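Long-range contact in pseudopodium-enriched atypical kinase 1 (Homo sapiens, PDB 6BHC), which is a pseudokinase with an unusual catalytic cleft and a novel mode of kinase-fold dimerisation, and probably acts as a signalling scaffold rather than an active tyrosine kinase: residues L204-L209 against G283-E288. The protein carries 1 engineered substitution. Numbering follows the deposited sequence.
Sequences LRLENL and GILIYE
The carboxylate of Glu288 meets Leu206 through OE1, which lies 4.0 Å from Leu206 CG, and takes its charged partner, Arg263, at OE2. Asn208 ND2 sits over one face of the Arg205 guanidinium, nearer its edge than its centre, while Arg205 NE forms a salt bridge with Asp203; on the helix, the Tyr287 ring has Gly283 O in plane at its edge. A water links the segments at their polar side, accepting from Leu206 N and donating to Glu288 OE1 at 2.6 Å. The remainder is van der Waals packing, largely between leucine side chains. Leu285 points from the helix into the bend of the loop, its CD2 methyl 3.6 Å from the carbonyl oxygen Leu204 O and 3.8 Å from Leu206 CD2, and its CD1 against Leu204 CB and Leu209 CD1. The Leu206 and Leu285 side chains run past each other in opposite senses. With CG anti to its carbonyl carbon (chi1 -67°), Leu206 reaches the helix and sets CD1 3.8 Å from Glu288 CB. An alanine in place of Leu206 would probably open a gap between loop and helix, with Leu285 CD2 and Glu288 CB losing their methyl partners. Leu187 of helix 173-194 also touches Leu285 and Leu209. Segment 204-209 follows the His-Cys-Asp sequence that corresponds to the kinase HRD motif, and its seating on helix 277-289, the αF equivalent, is characteristic of the protein kinase C-lobe, where the catalytic loop rests on this central helix.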
loop_
_atom_site.group_PDB
_atom_site.type_symbol
_atom_site.label_atom_id
_atom_site.label_comp_id
_atom_site.label_asym_id
_atom_site.label_seq_id
_atom_site.Cartn_x
_atom_site.Cartn_y
_atom_site.Cartn_z
ATOM N N LEU A 204 -9.722 -33.965 16.737
ATOM C CA LEU A 204 -10.064 -32.554 16.596
ATOM C C LEU A 204 -11.133 -32.209 17.625
ATOM O O LEU A 204 -12.321 -32.465 17.419
ATOM C CB LEU A 204 -10.533 -32.257 15.178
ATOM C CG LEU A 204 -9.457 -32.358 14.096
ATOM C CD1 LEU A 204 -10.049 -32.121 12.715
ATOM C CD2 LEU A 204 -8.330 -31.373 14.376
ATOM N N ARG A 205 -10.707 -31.632 18.745
ATOM C CA ARG A 205 -11.608 -31.168 19.789
ATOM C C ARG A 205 -11.270 -29.723 20.124
ATOM O O ARG A 205 -10.140 -29.272 19.924
ATOM C CB ARG A 205 -11.521 -32.057 21.040
ATOM C CG ARG A 205 -12.120 -33.444 20.833
ATOM C CD ARG A 205 -11.989 -34.337 22.062
ATOM N NE ARG A 205 -10.619 -34.796 22.274
ATOM C CZ ARG A 205 -9.844 -34.405 23.281
ATOM N NH1 ARG A 205 -10.306 -33.551 24.182
ATOM N NH2 ARG A 205 -8.610 -34.876 23.392
ATOM N N LEU A 206 -12.270 -28.995 20.630
ATOM C CA LEU A 206 -12.105 -27.558 20.833
ATOM C C LEU A 206 -11.004 -27.249 21.840
ATOM O O LEU A 206 -10.366 -26.195 21.754
ATOM C CB LEU A 206 -13.428 -26.933 21.275
ATOM C CG LEU A 206 -14.550 -26.926 20.231
ATOM C CD1 LEU A 206 -15.791 -26.228 20.767
ATOM C CD2 LEU A 206 -14.081 -26.273 18.940
ATOM N N GLU A 207 -10.759 -28.150 22.793
ATOM C CA GLU A 207 -9.679 -27.959 23.753
ATOM C C GLU A 207 -8.305 -28.262 23.167
ATOM O O GLU A 207 -7.297 -28.010 23.836
ATOM C CB GLU A 207 -9.917 -28.823 24.998
ATOM C CG GLU A 207 -10.157 -30.303 24.720
ATOM C CD GLU A 207 -11.614 -30.629 24.424
ATOM O OE1 GLU A 207 -12.391 -29.699 24.117
ATOM O OE2 GLU A 207 -11.984 -31.819 24.503
ATOM N N ASN A 208 -8.237 -28.789 21.945
ATOM C CA ASN A 208 -6.974 -29.012 21.257
ATOM C C ASN A 208 -6.628 -27.889 20.287
ATOM O O ASN A 208 -5.553 -27.919 19.682
ATOM C CB ASN A 208 -7.005 -30.351 20.510
ATOM C CG ASN A 208 -7.070 -31.542 21.450
ATOM O OD1 ASN A 208 -6.514 -31.510 22.548
ATOM N ND2 ASN A 208 -7.752 -32.599 21.024
ATOM N N LEU A 209 -7.508 -26.906 20.128
ATOM C CA LEU A 209 -7.265 -25.759 19.265
ATOM C C LEU A 209 -6.924 -24.555 20.135
ATOM O O LEU A 209 -7.736 -24.137 20.968
ATOM C CB LEU A 209 -8.483 -25.469 18.389
ATOM C CG LEU A 209 -9.030 -26.654 17.587
ATOM C CD1 LEU A 209 -10.275 -26.253 16.810
ATOM C CD2 LEU A 209 -7.968 -27.211 16.652
ATOM N N GLY A 283 -17.149 -31.231 11.103
ATOM C CA GLY A 283 -18.581 -30.992 11.101
ATOM C C GLY A 283 -19.178 -30.974 12.493
ATOM O O GLY A 283 -20.114 -30.216 12.763
ATOM N N ILE A 284 -18.650 -31.805 13.393
ATOM C CA ILE A 284 -19.088 -31.772 14.785
ATOM C C ILE A 284 -18.673 -30.464 15.443
ATOM O O ILE A 284 -19.420 -29.890 16.244
ATOM C CB ILE A 284 -18.533 -32.991 15.544
ATOM C CG1 ILE A 284 -19.119 -34.286 14.978
ATOM C CG2 ILE A 284 -18.818 -32.879 17.036
ATOM C CD1 ILE A 284 -18.653 -35.529 15.697
ATOM N N LEU A 285 -17.478 -29.966 15.111
ATOM C CA LEU A 285 -16.995 -28.730 15.719
ATOM C C LEU A 285 -17.872 -27.540 15.358
ATOM O O LEU A 285 -17.992 -26.599 16.151
ATOM C CB LEU A 285 -15.550 -28.463 15.297
ATOM C CG LEU A 285 -14.502 -29.478 15.748
ATOM C CD1 LEU A 285 -13.116 -29.018 15.325
ATOM C CD2 LEU A 285 -14.567 -29.691 17.251
ATOM N N ILE A 286 -18.487 -27.557 14.172
ATOM C CA ILE A 286 -19.350 -26.451 13.769
ATOM C C ILE A 286 -20.524 -26.314 14.726
ATOM O O ILE A 286 -20.877 -25.207 15.148
ATOM C CB ILE A 286 -19.823 -26.641 12.316
ATOM C CG1 ILE A 286 -18.642 -26.534 11.352
ATOM C CG2 ILE A 286 -20.900 -25.622 11.968
ATOM C CD1 ILE A 286 -19.035 -26.645 9.898
ATOM N N TYR A 287 -21.144 -27.439 15.089
ATOM C CA TYR A 287 -22.233 -27.402 16.059
ATOM C C TYR A 287 -21.749 -26.904 17.415
ATOM O O TYR A 287 -22.410 -26.074 18.051
ATOM C CB TYR A 287 -22.858 -28.790 16.190
ATOM C CG TYR A 287 -23.850 -29.140 15.102
ATOM C CD1 TYR A 287 -23.422 -29.571 13.850
ATOM C CD2 TYR A 287 -25.217 -29.053 15.333
ATOM C CE1 TYR A 287 -24.332 -29.898 12.858
ATOM C CE2 TYR A 287 -26.132 -29.377 14.350
ATOM C CZ TYR A 287 -25.685 -29.798 13.116
ATOM O OH TYR A 287 -26.601 -30.120 12.142
ATOM N N GLU A 288 -20.595 -27.396 17.872
ATOM C CA GLU A 288 -20.111 -27.039 19.203
ATOM C C GLU A 288 -19.707 -25.571 19.278
ATOM O O GLU A 288 -19.991 -24.896 20.275
ATOM C CB GLU A 288 -18.944 -27.947 19.591
ATOM C CG GLU A 288 -19.345 -29.408 19.754
ATOM C CD GLU A 288 -18.186 -30.305 20.149
ATOM O OE1 GLU A 288 -17.049 -30.052 19.698
ATOM O OE2 GLU A 288 -18.414 -31.265 20.915
HETATM O O HOH W 1 -14.886 -30.213 21.084
#